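Local structure of esterase D (3DKR) at residues 15-20 with 89-94; 23-28 with 48-53; 56-61 with 78-83. The protein probably hydrolyses carboxylic esters, as a member of the alpha/beta hydrolase fold family. All coordinates share one frame; numbering follows the deposited sequence.

Contact 1 of 3, residues 15-20 with 89-94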
ATOM      1  N   PRO A  15      13.509  -5.859   1.714  1.00 17.79           N
ATOM      2  CA  PRO A  15      12.270  -6.546   2.088  1.00 17.18           C
ATOM      3  C   PRO A  15      12.532  -7.245   3.409  1.00 16.68           C
ATOM      4  O   PRO A  15      13.681  -7.570   3.701  1.00 16.68           O
ATOM      5  CB  PRO A  15      12.078  -7.581   0.974  1.00 17.74           C
ATOM      6  CG  PRO A  15      13.407  -7.703   0.322  1.00 18.68           C
ATOM      7  CD  PRO A  15      14.112  -6.422   0.499  1.00 18.27           C
ATOM      8  N   PHE A  16      11.496  -7.472   4.215  1.00 16.05           N
ATOM      9  CA  PHE A  16      11.697  -8.174   5.486  1.00 15.42           C
ATOM     10  C   PHE A  16      10.506  -9.019   5.889  1.00 15.80           C
ATOM     11  O   PHE A  16       9.411  -8.830   5.380  1.00 15.19           O
ATOM     12  CB  PHE A  16      12.109  -7.224   6.615  1.00 15.59           C
ATOM     13  CG  PHE A  16      11.038  -6.251   7.064  1.00 15.30           C
ATOM     14  CD1 PHE A  16      10.866  -5.017   6.429  1.00 15.22           C
ATOM     15  CD2 PHE A  16      10.246  -6.531   8.170  1.00 16.56           C
ATOM     16  CE1 PHE A  16       9.904  -4.122   6.855  1.00 16.54           C
ATOM     17  CE2 PHE A  16       9.296  -5.641   8.594  1.00 16.50           C
ATOM     18  CZ  PHE A  16       9.130  -4.425   7.941  1.00 16.31           C
ATOM     19  N   GLU A  17      10.760  -9.969   6.777  1.00 15.31           N
ATOM     20  CA  GLU A  17       9.755 -10.964   7.138  1.00 15.67           C
ATOM     21  C   GLU A  17       9.882 -11.340   8.585  1.00 15.45           C
ATOM     22  O   GLU A  17      10.985 -11.602   9.074  1.00 17.15           O
ATOM     23  CB  GLU A  17       9.883 -12.228   6.286  1.00 15.51           C
ATOM     24  CG  GLU A  17       8.798 -13.267   6.601  1.00 16.74           C
ATOM     25  CD  GLU A  17       8.649 -14.376   5.566  1.00 17.90           C
ATOM     26  OE1 GLU A  17       9.437 -14.440   4.596  1.00 20.20           O
ATOM     27  OE2 GLU A  17       7.709 -15.191   5.736  1.00 19.41           O
ATOM     28  N   TYR A  18       8.742 -11.377   9.265  1.00 15.17           N
ATOM     29  CA  TYR A  18       8.652 -11.895  10.610  1.00 15.25           C
ATOM     30  C   TYR A  18       7.873 -13.187  10.598  1.00 16.09           C
ATOM     31  O   TYR A  18       6.764 -13.253  10.035  1.00 15.99           O
ATOM     32  CB  TYR A  18       7.909 -10.923  11.515  1.00 15.13           C
ATOM     33  CG  TYR A  18       8.510  -9.548  11.617  1.00 14.77           C
ATOM     34  CD1 TYR A  18       9.879  -9.340  11.474  1.00 16.37           C
ATOM     35  CD2 TYR A  18       7.701  -8.450  11.902  1.00 14.70           C
ATOM     36  CE1 TYR A  18      10.423  -8.050  11.583  1.00 15.28           C
ATOM     37  CE2 TYR A  18       8.234  -7.187  12.017  1.00 15.34           C
ATOM     38  CZ  TYR A  18       9.591  -6.986  11.842  1.00 15.11           C
ATOM     39  OH  TYR A  18      10.115  -5.699  11.965  1.00 16.18           O
ATOM     40  N   GLU A  19       8.420 -14.200  11.261  1.00 16.90           N
ATOM     41  CA  GLU A  19       7.726 -15.489  11.350  1.00 17.89           C
ATOM     42  C   GLU A  19       6.588 -15.414  12.331  1.00 17.45           C
ATOM     43  O   GLU A  19       6.686 -14.758  13.359  1.00 19.05           O
ATOM     44  CB  GLU A  19       8.686 -16.591  11.780  1.00 18.49           C
ATOM     45  CG  GLU A  19       9.896 -16.733  10.887  1.00 21.41           C
ATOM     46  CD  GLU A  19       9.557 -16.879   9.423  1.00 25.97           C
ATOM     47  OE1 GLU A  19       8.689 -17.725   9.074  1.00 28.21           O
ATOM     48  OE2 GLU A  19      10.154 -16.124   8.608  1.00 29.32           O
ATOM     49  N   GLY A  20       5.496 -16.102  12.009  1.00 17.49           N
ATOM     50  CA  GLY A  20       4.375 -16.233  12.922  1.00 17.15           C
ATOM     51  C   GLY A  20       3.984 -17.684  13.111  1.00 16.85           C
ATOM     52  O   GLY A  20       4.817 -18.590  12.969  1.00 17.26           O
ATOM     53  N   THR A  89       0.538 -17.446   1.688  1.00 16.07           N
ATOM     54  CA  THR A  89      -0.516 -18.470   1.680  1.00 16.83           C
ATOM     55  C   THR A  89       0.067 -19.891   1.608  1.00 17.64           C
ATOM     56  O   THR A  89      -0.654 -20.865   1.846  1.00 18.57           O
ATOM     57  CB  THR A  89      -1.522 -18.282   0.542  1.00 16.56           C
ATOM     58  OG1 THR A  89      -0.855 -18.406  -0.719  1.00 17.45           O
ATOM     59  CG2 THR A  89      -2.241 -16.949   0.650  1.00 17.22           C
ATOM     60  N   ALA A  90       1.337 -20.045   1.260  1.00 17.77           N
ATOM     61  CA  ALA A  90       1.973 -21.376   1.340  1.00 18.61           C
ATOM     62  C   ALA A  90       2.232 -21.820   2.789  1.00 18.82           C
ATOM     63  O   ALA A  90       2.347 -23.025   3.059  1.00 19.13           O
ATOM     64  CB  ALA A  90       3.272 -21.373   0.564  1.00 19.10           C
ATOM     65  N   LYS A  91       2.327 -20.846   3.698  1.00 18.73           N
ATOM     66  CA  LYS A  91       2.857 -21.045   5.059  1.00 19.63           C
ATOM     67  C   LYS A  91       1.791 -21.000   6.149  1.00 18.87           C
ATOM     68  O   LYS A  91       1.857 -21.780   7.111  1.00 20.69           O
ATOM     69  CB  LYS A  91       3.887 -19.938   5.400  1.00 19.79           C
ATOM     70  CG  LYS A  91       5.116 -19.917   4.568  1.00 22.57           C
ATOM     71  CD  LYS A  91       5.950 -18.644   4.820  1.00 22.82           C
ATOM     72  CE  LYS A  91       6.556 -18.613   6.190  1.00 26.13           C
ATOM     73  NZ  LYS A  91       7.867 -17.875   6.171  1.00 26.15           N
ATOM     74  N   TYR A  92       0.849 -20.067   6.034  1.00 17.82           N
ATOM     75  CA  TYR A  92      -0.055 -19.713   7.137  1.00 16.99           C
ATOM     76  C   TYR A  92      -1.466 -20.182   6.876  1.00 16.44           C
ATOM     77  O   TYR A  92      -1.915 -20.159   5.749  1.00 16.52           O
ATOM     78  CB  TYR A  92      -0.071 -18.194   7.379  1.00 17.56           C
ATOM     79  CG  TYR A  92       1.262 -17.722   7.860  1.00 17.31           C
ATOM     80  CD1 TYR A  92       1.684 -18.042   9.130  1.00 18.16           C
ATOM     81  CD2 TYR A  92       2.136 -17.039   7.034  1.00 16.77           C
ATOM     82  CE1 TYR A  92       2.929 -17.673   9.587  1.00 18.94           C
ATOM     83  CE2 TYR A  92       3.377 -16.654   7.490  1.00 16.58           C
ATOM     84  CZ  TYR A  92       3.766 -16.974   8.773  1.00 17.48           C
ATOM     85  OH  TYR A  92       5.017 -16.602   9.240  1.00 18.67           O
ATOM     86  N   ALA A  93      -2.172 -20.570   7.934  1.00 16.13           N
ATOM     87  CA  ALA A  93      -3.566 -20.980   7.799  1.00 15.77           C
ATOM     88  C   ALA A  93      -4.415 -19.849   7.239  1.00 15.81           C
ATOM     89  O   ALA A  93      -5.337 -20.098   6.476  1.00 17.27           O
ATOM     90  CB  ALA A  93      -4.121 -21.391   9.135  1.00 16.24           C
ATOM     91  N   LYS A  94      -4.147 -18.620   7.690  1.00 15.27           N
ATOM     92  CA  LYS A  94      -4.886 -17.436   7.239  1.00 15.48           C
ATOM     93  C   LYS A  94      -3.929 -16.335   6.847  1.00 15.23           C
ATOM     94  O   LYS A  94      -2.906 -16.136   7.506  1.00 14.86           O
ATOM     95  CB  LYS A  94      -5.827 -16.940   8.336  1.00 16.40           C
ATOM     96  CG  LYS A  94      -6.893 -17.967   8.733  1.00 18.01           C
ATOM     97  CD  LYS A  94      -7.972 -17.338   9.610  1.00 21.45           C
ATOM     98  CE  LYS A  94      -8.995 -18.360  10.104  1.00 22.56           C
ATOM     99  NZ  LYS A  94     -10.105 -17.738  10.885  1.00 23.67           N
TER
HETATM  100  O   HOH W   1       6.078 -14.763   7.755  1.00 19.98           O
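K91 carries the charged half of this contact, its ammonium lying between the carboxylates of E17 and E19 in a salt-bridge network. K91 NZ is 2.7 Å from E17 OE2 and 3.0 Å from E19 OE1. The two carboxylates are met differently. E17 has CG anti to its backbone N (chi1 -177°), its chain is extended beyond CG, and it reaches K91 tip to tip; NZ sits above its carboxylate plane, 45° out of it. E19, bent at chi2, crosses the lysine chain at about a right angle and offers OE1 through the syn lone pair. The other oxygen of E17, OE1, is hydrogen-bonded to H87 in helix 74-89, so both oxygens of this carboxylate have partners.

The remaining hydrogen bonds run through the Y92 hydroxyl and water 1. G20 N donates to Y92 OH over 2.9 Å, with an N-H...O angle of 154°. Water 1 accepts from Y92 OH at 2.6 Å and donates to E17 OE2 at 2.6 Å and to Y18 O at 2.8 Å, tying the phenol to both the charged cluster and the strand backbone.

Nonpolar contact is slight: G20 C lies 3.7 Å from Y92 CE1, at the ring edge. From within segment 89-94, K91 CB lies over one face of the ring, offset toward the rim.

The contact pins the end of edge strand 16-18 to the loop between helix 74-89 and strand 94-99, on the protein surface. K91 probably offsets much of the repulsion between the two carboxylates, and the H87 and water bonds would further stabilise that of E17.

Contact 2 of 3, residues 23-28 with 48-53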
ATOM      1  N   THR A  23      -1.430 -17.063  11.486  1.00 15.84           N
ATOM      2  CA  THR A  23      -1.853 -16.005  10.575  1.00 15.51           C
ATOM      3  C   THR A  23      -0.679 -15.143  10.126  1.00 16.06           C
ATOM      4  O   THR A  23       0.173 -14.760  10.943  1.00 16.18           O
ATOM      5  CB  THR A  23      -2.913 -15.109  11.222  1.00 15.98           C
ATOM      6  OG1 THR A  23      -4.095 -15.882  11.516  1.00 16.15           O
ATOM      7  CG2 THR A  23      -3.299 -13.970  10.283  1.00 15.76           C
ATOM      8  N   GLY A  24      -0.647 -14.854   8.830  1.00 15.67           N
ATOM      9  CA  GLY A  24       0.384 -14.006   8.241  1.00 15.31           C
ATOM     10  C   GLY A  24      -0.246 -12.834   7.535  1.00 15.15           C
ATOM     11  O   GLY A  24      -1.388 -12.922   7.055  1.00 16.15           O
ATOM     12  N   VAL A  25       0.509 -11.745   7.426  1.00 14.10           N
ATOM     13  CA  VAL A  25       0.013 -10.506   6.831  1.00 14.11           C
ATOM     14  C   VAL A  25       1.017  -9.989   5.813  1.00 14.77           C
ATOM     15  O   VAL A  25       2.201  -9.869   6.124  1.00 14.56           O
ATOM     16  CB  VAL A  25      -0.187  -9.414   7.905  1.00 13.94           C
ATOM     17  CG1 VAL A  25      -0.825  -8.177   7.282  1.00 15.10           C
ATOM     18  CG2 VAL A  25      -1.063  -9.942   9.025  1.00 14.91           C
ATOM     19  N   VAL A  26       0.536  -9.680   4.614  1.00 14.08           N
ATOM     20  CA  VAL A  26       1.339  -9.033   3.586  1.00 14.16           C
ATOM     21  C   VAL A  26       1.054  -7.533   3.638  1.00 14.23           C
ATOM     22  O   VAL A  26      -0.108  -7.114   3.621  1.00 14.44           O
ATOM     23  CB  VAL A  26       1.016  -9.572   2.179  1.00 14.54           C
ATOM     24  CG1 VAL A  26       1.757  -8.781   1.117  1.00 15.16           C
ATOM     25  CG2 VAL A  26       1.333 -11.079   2.081  1.00 14.63           C
ATOM     26  N   LEU A  27       2.123  -6.727   3.711  1.00 13.99           N
ATOM     27  CA  LEU A  27       2.003  -5.260   3.761  1.00 13.63           C
ATOM     28  C   LEU A  27       2.697  -4.667   2.541  1.00 14.24           C
ATOM     29  O   LEU A  27       3.885  -4.910   2.334  1.00 14.25           O
ATOM     30  CB  LEU A  27       2.636  -4.683   5.032  1.00 13.55           C
ATOM     31  CG  LEU A  27       2.018  -5.153   6.348  1.00 13.26           C
ATOM     32  CD1 LEU A  27       2.781  -4.605   7.564  1.00 14.95           C
ATOM     33  CD2 LEU A  27       0.540  -4.791   6.482  1.00 14.02           C
ATOM     34  N   LEU A  28       1.927  -3.931   1.733  1.00 14.38           N
ATOM     35  CA  LEU A  28       2.379  -3.413   0.433  1.00 14.06           C
ATOM     36  C   LEU A  28       2.548  -1.891   0.495  1.00 13.86           C
ATOM     37  O   LEU A  28       1.617  -1.159   0.825  1.00 13.67           O
ATOM     38  CB  LEU A  28       1.401  -3.815  -0.669  1.00 14.30           C
ATOM     39  CG  LEU A  28       1.200  -5.325  -0.782  1.00 13.84           C
ATOM     40  CD1 LEU A  28       0.148  -5.658  -1.839  1.00 15.18           C
ATOM     41  CD2 LEU A  28       2.522  -6.057  -1.120  1.00 15.41           C
ATOM     42  N   SER A  48       1.566  -8.821  18.468  1.00 17.27           N
ATOM     43  CA  SER A  48       0.295  -9.554  18.655  1.00 17.45           C
ATOM     44  C   SER A  48       0.352 -10.966  18.055  1.00 17.47           C
ATOM     45  O   SER A  48      -0.689 -11.648  17.955  1.00 18.66           O
ATOM     46  CB  SER A  48      -0.884  -8.761  18.079  1.00 18.18           C
ATOM     47  OG  SER A  48      -1.272  -7.696  18.945  1.00 20.12           O
ATOM     48  N   GLY A  49       1.550 -11.395  17.652  1.00 16.69           N
ATOM     49  CA  GLY A  49       1.804 -12.769  17.245  1.00 16.55           C
ATOM     50  C   GLY A  49       1.541 -13.094  15.784  1.00 16.80           C
ATOM     51  O   GLY A  49       1.452 -14.260  15.408  1.00 17.30           O
ATOM     52  N   TYR A  50       1.425 -12.065  14.951  1.00 15.93           N
ATOM     53  CA  TYR A  50       1.222 -12.296  13.525  1.00 16.08           C
ATOM     54  C   TYR A  50       2.542 -12.426  12.776  1.00 15.70           C
ATOM     55  O   TYR A  50       3.512 -11.744  13.110  1.00 16.01           O
ATOM     56  CB  TYR A  50       0.442 -11.134  12.930  1.00 16.50           C
ATOM     57  CG  TYR A  50      -0.972 -11.043  13.433  1.00 17.12           C
ATOM     58  CD1 TYR A  50      -1.951 -11.899  12.953  1.00 19.65           C
ATOM     59  CD2 TYR A  50      -1.331 -10.105  14.382  1.00 17.51           C
ATOM     60  CE1 TYR A  50      -3.258 -11.819  13.424  1.00 19.50           C
ATOM     61  CE2 TYR A  50      -2.632 -10.002  14.848  1.00 17.56           C
ATOM     62  CZ  TYR A  50      -3.589 -10.866  14.366  1.00 18.52           C
ATOM     63  OH  TYR A  50      -4.877 -10.761  14.836  1.00 18.91           O
ATOM     64  N   GLY A  51       2.566 -13.285  11.751  1.00 14.93           N
ATOM     65  CA  GLY A  51       3.660 -13.287  10.778  1.00 15.38           C
ATOM     66  C   GLY A  51       3.448 -12.106   9.851  1.00 14.40           C
ATOM     67  O   GLY A  51       2.305 -11.699   9.620  1.00 14.42           O
ATOM     68  N   VAL A  52       4.536 -11.554   9.298  1.00 14.23           N
ATOM     69  CA  VAL A  52       4.438 -10.352   8.482  1.00 13.66           C
ATOM     70  C   VAL A  52       5.452 -10.447   7.345  1.00 13.94           C
ATOM     71  O   VAL A  52       6.545 -10.931   7.562  1.00 14.51           O
ATOM     72  CB  VAL A  52       4.712  -9.051   9.289  1.00 14.20           C
ATOM     73  CG1 VAL A  52       4.391  -7.829   8.425  1.00 14.69           C
ATOM     74  CG2 VAL A  52       3.914  -9.044  10.592  1.00 14.92           C
ATOM     75  N   TYR A  53       5.071 -10.004   6.149  1.00 14.43           N
ATOM     76  CA  TYR A  53       5.978  -9.955   5.004  1.00 14.62           C
ATOM     77  C   TYR A  53       5.801  -8.643   4.281  1.00 14.61           C
ATOM     78  O   TYR A  53       4.688  -8.287   3.937  1.00 14.53           O
ATOM     79  CB  TYR A  53       5.709 -11.106   4.057  1.00 15.80           C
ATOM     80  CG  TYR A  53       6.631 -11.186   2.861  1.00 17.50           C
ATOM     81  CD1 TYR A  53       8.004 -11.034   2.991  1.00 18.61           C
ATOM     82  CD2 TYR A  53       6.123 -11.451   1.599  1.00 19.31           C
ATOM     83  CE1 TYR A  53       8.834 -11.130   1.880  1.00 21.12           C
ATOM     84  CE2 TYR A  53       6.947 -11.565   0.501  1.00 20.10           C
ATOM     85  CZ  TYR A  53       8.295 -11.405   0.647  1.00 19.17           C
ATOM     86  OH  TYR A  53       9.105 -11.549  -0.469  1.00 21.66           O
TER
HETATM   87  O   HOH W   2       0.660 -15.926  13.378  1.00 17.97           O
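T23 O accepts from G51 N, V25 N donates to G51 O, Y53 N to V25 O and L27 N to Y53 O, all four bonds lying between 2.8 and 3.0 Å. The bond from V25 N to G51 O is the most bent, 134° at its hydrogen. This ladder puts strands 23-28 and 51-53 in parallel register, G24-G51, V25-V52 and V26-Y53, with axes 4.4 Å apart at 23°.

Among side chains, T23 and Y50 lie side by side, pointing the same way. T23 CG2, anti to the backbone N, meets the ring edge 3.6 Å from Y50 CD1. L27 CD1 touches V52 CG1 at 3.7 Å.

Further out, water 2 accepts from T23 N and donates to G49 O. G49, with positive phi, is C-prime of the Schellman motif that ends helix 39-47. That helix covers V25, L27 and V52, completing a beta-alpha-beta unit, while M245 of helix 234-246 packs on Y50. An alanine at Y50 would probably open a gap beside T23 and M245, leaving the threonine methyl without its ring neighbour.

The buried backbone N-H and C=O groups are thus paired across the strands, whereas the side-chain contacts between them are apolar and few.

Contact 3 of 3, residues 56-61 with 78-83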
ATOM      1  N   LEU A  56       9.722  -5.352  -1.298  1.00 16.26           N
ATOM      2  CA  LEU A  56      10.186  -4.105  -1.886  1.00 16.80           C
ATOM      3  C   LEU A  56       9.758  -4.053  -3.351  1.00 16.09           C
ATOM      4  O   LEU A  56      10.053  -4.971  -4.115  1.00 16.66           O
ATOM      5  CB  LEU A  56      11.708  -4.044  -1.816  1.00 16.69           C
ATOM      6  CG  LEU A  56      12.397  -2.893  -2.532  1.00 17.17           C
ATOM      7  CD1 LEU A  56      12.014  -1.545  -1.965  1.00 16.93           C
ATOM      8  CD2 LEU A  56      13.936  -3.111  -2.504  1.00 18.87           C
ATOM      9  N   PHE A  57       9.098  -2.971  -3.754  1.00 15.77           N
ATOM     10  CA  PHE A  57       8.668  -2.842  -5.135  1.00 15.60           C
ATOM     11  C   PHE A  57       9.836  -2.457  -6.033  1.00 16.15           C
ATOM     12  O   PHE A  57      10.679  -1.650  -5.644  1.00 16.08           O
ATOM     13  CB  PHE A  57       7.537  -1.823  -5.272  1.00 16.05           C
ATOM     14  CG  PHE A  57       6.183  -2.329  -4.802  1.00 15.03           C
ATOM     15  CD1 PHE A  57       5.719  -3.590  -5.153  1.00 16.62           C
ATOM     16  CD2 PHE A  57       5.356  -1.516  -4.032  1.00 17.46           C
ATOM     17  CE1 PHE A  57       4.460  -4.037  -4.732  1.00 16.92           C
ATOM     18  CE2 PHE A  57       4.093  -1.972  -3.611  1.00 16.06           C
ATOM     19  CZ  PHE A  57       3.656  -3.220  -3.970  1.00 17.10           C
ATOM     20  N   SER A  58       9.873  -3.031  -7.233  1.00 16.72           N
ATOM     21  CA  SER A  58      10.943  -2.715  -8.185  1.00 17.13           C
ATOM     22  C   SER A  58      11.097  -1.214  -8.343  1.00 17.39           C
ATOM     23  O   SER A  58      10.113  -0.463  -8.425  1.00 16.78           O
ATOM     24  CB  SER A  58      10.692  -3.352  -9.546  1.00 18.13           C
ATOM     25  OG  SER A  58      11.060  -4.718  -9.528  1.00 19.64           O
ATOM     26  N   GLY A  59      12.356  -0.787  -8.419  1.00 17.54           N
ATOM     27  CA  GLY A  59      12.684   0.608  -8.685  1.00 17.65           C
ATOM     28  C   GLY A  59      12.739   1.450  -7.434  1.00 17.95           C
ATOM     29  O   GLY A  59      13.274   2.549  -7.456  1.00 19.06           O
ATOM     30  N   HIS A  60      12.143   0.963  -6.345  1.00 17.25           N
ATOM     31  CA  HIS A  60      12.133   1.686  -5.080  1.00 17.75           C
ATOM     32  C   HIS A  60      13.330   1.300  -4.218  1.00 18.59           C
ATOM     33  O   HIS A  60      14.003   0.295  -4.464  1.00 19.53           O
ATOM     34  CB  HIS A  60      10.826   1.394  -4.313  1.00 17.42           C
ATOM     35  CG  HIS A  60       9.607   2.020  -4.928  1.00 16.82           C
ATOM     36  ND1 HIS A  60       9.066   1.589  -6.121  1.00 16.78           N
ATOM     37  CD2 HIS A  60       8.824   3.037  -4.504  1.00 16.47           C
ATOM     38  CE1 HIS A  60       8.002   2.329  -6.410  1.00 16.03           C
ATOM     39  NE2 HIS A  60       7.830   3.213  -5.442  1.00 15.12           N
ATOM     40  N   GLY A  61      13.581   2.085  -3.183  1.00 19.74           N
ATOM     41  CA  GLY A  61      14.627   1.727  -2.214  1.00 20.46           C
ATOM     42  C   GLY A  61      16.055   1.865  -2.734  1.00 21.79           C
ATOM     43  O   GLY A  61      16.984   1.244  -2.203  1.00 21.88           O
ATOM     44  N   TRP A  78       2.507  -5.484  -9.610  1.00 15.82           N
ATOM     45  CA  TRP A  78       1.426  -6.462  -9.446  1.00 16.16           C
ATOM     46  C   TRP A  78       1.987  -7.885  -9.353  1.00 16.28           C
ATOM     47  O   TRP A  78       1.596  -8.659  -8.474  1.00 16.25           O
ATOM     48  CB  TRP A  78       0.403  -6.329 -10.578  1.00 16.83           C
ATOM     49  CG  TRP A  78      -0.648  -7.409 -10.641  1.00 16.67           C
ATOM     50  CD1 TRP A  78      -1.001  -8.122 -11.739  1.00 17.69           C
ATOM     51  CD2 TRP A  78      -1.490  -7.880  -9.570  1.00 16.82           C
ATOM     52  NE1 TRP A  78      -2.007  -9.008 -11.440  1.00 18.63           N
ATOM     53  CE2 TRP A  78      -2.323  -8.887 -10.112  1.00 16.55           C
ATOM     54  CE3 TRP A  78      -1.619  -7.556  -8.219  1.00 17.38           C
ATOM     55  CZ2 TRP A  78      -3.274  -9.569  -9.348  1.00 18.26           C
ATOM     56  CZ3 TRP A  78      -2.579  -8.246  -7.446  1.00 16.95           C
ATOM     57  CH2 TRP A  78      -3.381  -9.239  -8.020  1.00 17.79           C
ATOM     58  N   ALA A  79       2.912  -8.245 -10.233  1.00 16.44           N
ATOM     59  CA  ALA A  79       3.554  -9.566 -10.124  1.00 16.25           C
ATOM     60  C   ALA A  79       4.238  -9.739  -8.751  1.00 16.74           C
ATOM     61  O   ALA A  79       4.198 -10.814  -8.146  1.00 17.54           O
ATOM     62  CB  ALA A  79       4.589  -9.752 -11.236  1.00 16.74           C
ATOM     63  N   GLU A  80       4.874  -8.682  -8.268  1.00 16.48           N
ATOM     64  CA  GLU A  80       5.580  -8.744  -6.983  1.00 15.96           C
ATOM     65  C   GLU A  80       4.590  -8.923  -5.826  1.00 15.94           C
ATOM     66  O   GLU A  80       4.842  -9.684  -4.889  1.00 15.76           O
ATOM     67  CB  GLU A  80       6.468  -7.508  -6.794  1.00 16.16           C
ATOM     68  CG  GLU A  80       7.656  -7.544  -7.764  1.00 16.71           C
ATOM     69  CD  GLU A  80       8.499  -6.267  -7.852  1.00 17.09           C
ATOM     70  OE1 GLU A  80       8.027  -5.160  -7.523  1.00 16.41           O
ATOM     71  OE2 GLU A  80       9.688  -6.388  -8.253  1.00 20.19           O
ATOM     72  N   SER A  81       3.463  -8.232  -5.908  1.00 15.84           N
ATOM     73  CA  SER A  81       2.424  -8.335  -4.871  1.00 16.08           C
ATOM     74  C   SER A  81       1.823  -9.729  -4.862  1.00 15.62           C
ATOM     75  O   SER A  81       1.600 -10.320  -3.796  1.00 16.61           O
ATOM     76  CB  SER A  81       1.309  -7.321  -5.127  1.00 16.11           C
ATOM     77  OG  SER A  81       1.779  -5.980  -5.137  1.00 16.35           O
ATOM     78  N   SER A  82       1.556 -10.255  -6.046  1.00 15.83           N
ATOM     79  CA  SER A  82       0.993 -11.599  -6.199  0.50 15.69           C
ATOM     80  C   SER A  82       1.946 -12.662  -5.639  1.00 16.09           C
ATOM     81  O   SER A  82       1.532 -13.637  -4.977  1.00 16.82           O
ATOM     82  CB  SER A  82       0.714 -11.872  -7.680  0.50 16.21           C
ATOM     83  OG  SER A  82      -0.223 -10.946  -8.218  0.50 15.63           O
ATOM     84  N   ALA A  83       3.230 -12.507  -5.948  1.00 15.96           N
ATOM     85  CA  ALA A  83       4.249 -13.418  -5.423  1.00 16.11           C
ATOM     86  C   ALA A  83       4.321 -13.362  -3.898  1.00 16.13           C
ATOM     87  O   ALA A  83       4.524 -14.384  -3.217  1.00 16.77           O
ATOM     88  CB  ALA A  83       5.628 -13.089  -6.031  1.00 17.34           C
TER
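E80 reaches from helix 74-89 into the type II beta turn F57-H60 and grips it with both carboxylate oxygens, in the loop that follows strand 51-54 of this alpha/beta hydrolase fold. Its chain is extended beyond CG, so the carboxylate stands well off the helix and meets S58 as a fork: OE1 accepts S58 N at 2.8 Å through its syn lone pair, with an N-H...O angle of 163°, and OE2 accepts S58 OG at 2.5 Å, also on the syn side but somewhat out of the carboxylate plane. S58 has OG anti to its carbonyl carbon, which sets the hydroxyl beside the backbone N, so that the two donors can meet one carboxylate. Two bonds at once should hold that group against rotation.

The F57 ring crosses E80 obliquely, yet its plane is only 16° from that of the carboxylate. E80 OE1 lies in the ring plane at the edge, 3.7 Å from F57 CD1, facing the hydrogen on that carbon. S81, the next residue of the helix, presents OG to the same edge, 3.3 Å from F57 CE1, although its hydrogen bond is to W77 O. The rings of H29 and W77 also meet F57, whose side chain lies about 10 Å from that of S101, the predicted nucleophile.

Within the turn, H60 N donates to F57 O at 3.1 Å. S58 O accepts from W77 NE1 and from H60 ND1, the latter at 3.3 Å and lying 50° out of the carbonyl plane.

Contact 2 is the buried one, contact 1 lies at the surface, and contact 3 is partly buried and nearest the predicted catalytic residues. Contacts 1 and 2 serve one sheet: strand 16-18 pairs antiparallel with strand 51-54, Y18 N lying 2.8 Å from V52 O, and K94 O is 2.9 Å from G24 N. Helix 74-89 links contacts 1 and 3, since the loop of contact 1 follows it and E80 and S81 belong to it. L28, at the end of strand 23-28, reaches contact 3, its CD1 3.7 Å from S81 OG. Chemistry follows place: ion pairs outside, a backbone ladder and apolar contacts inside, a carboxylate-held turn between.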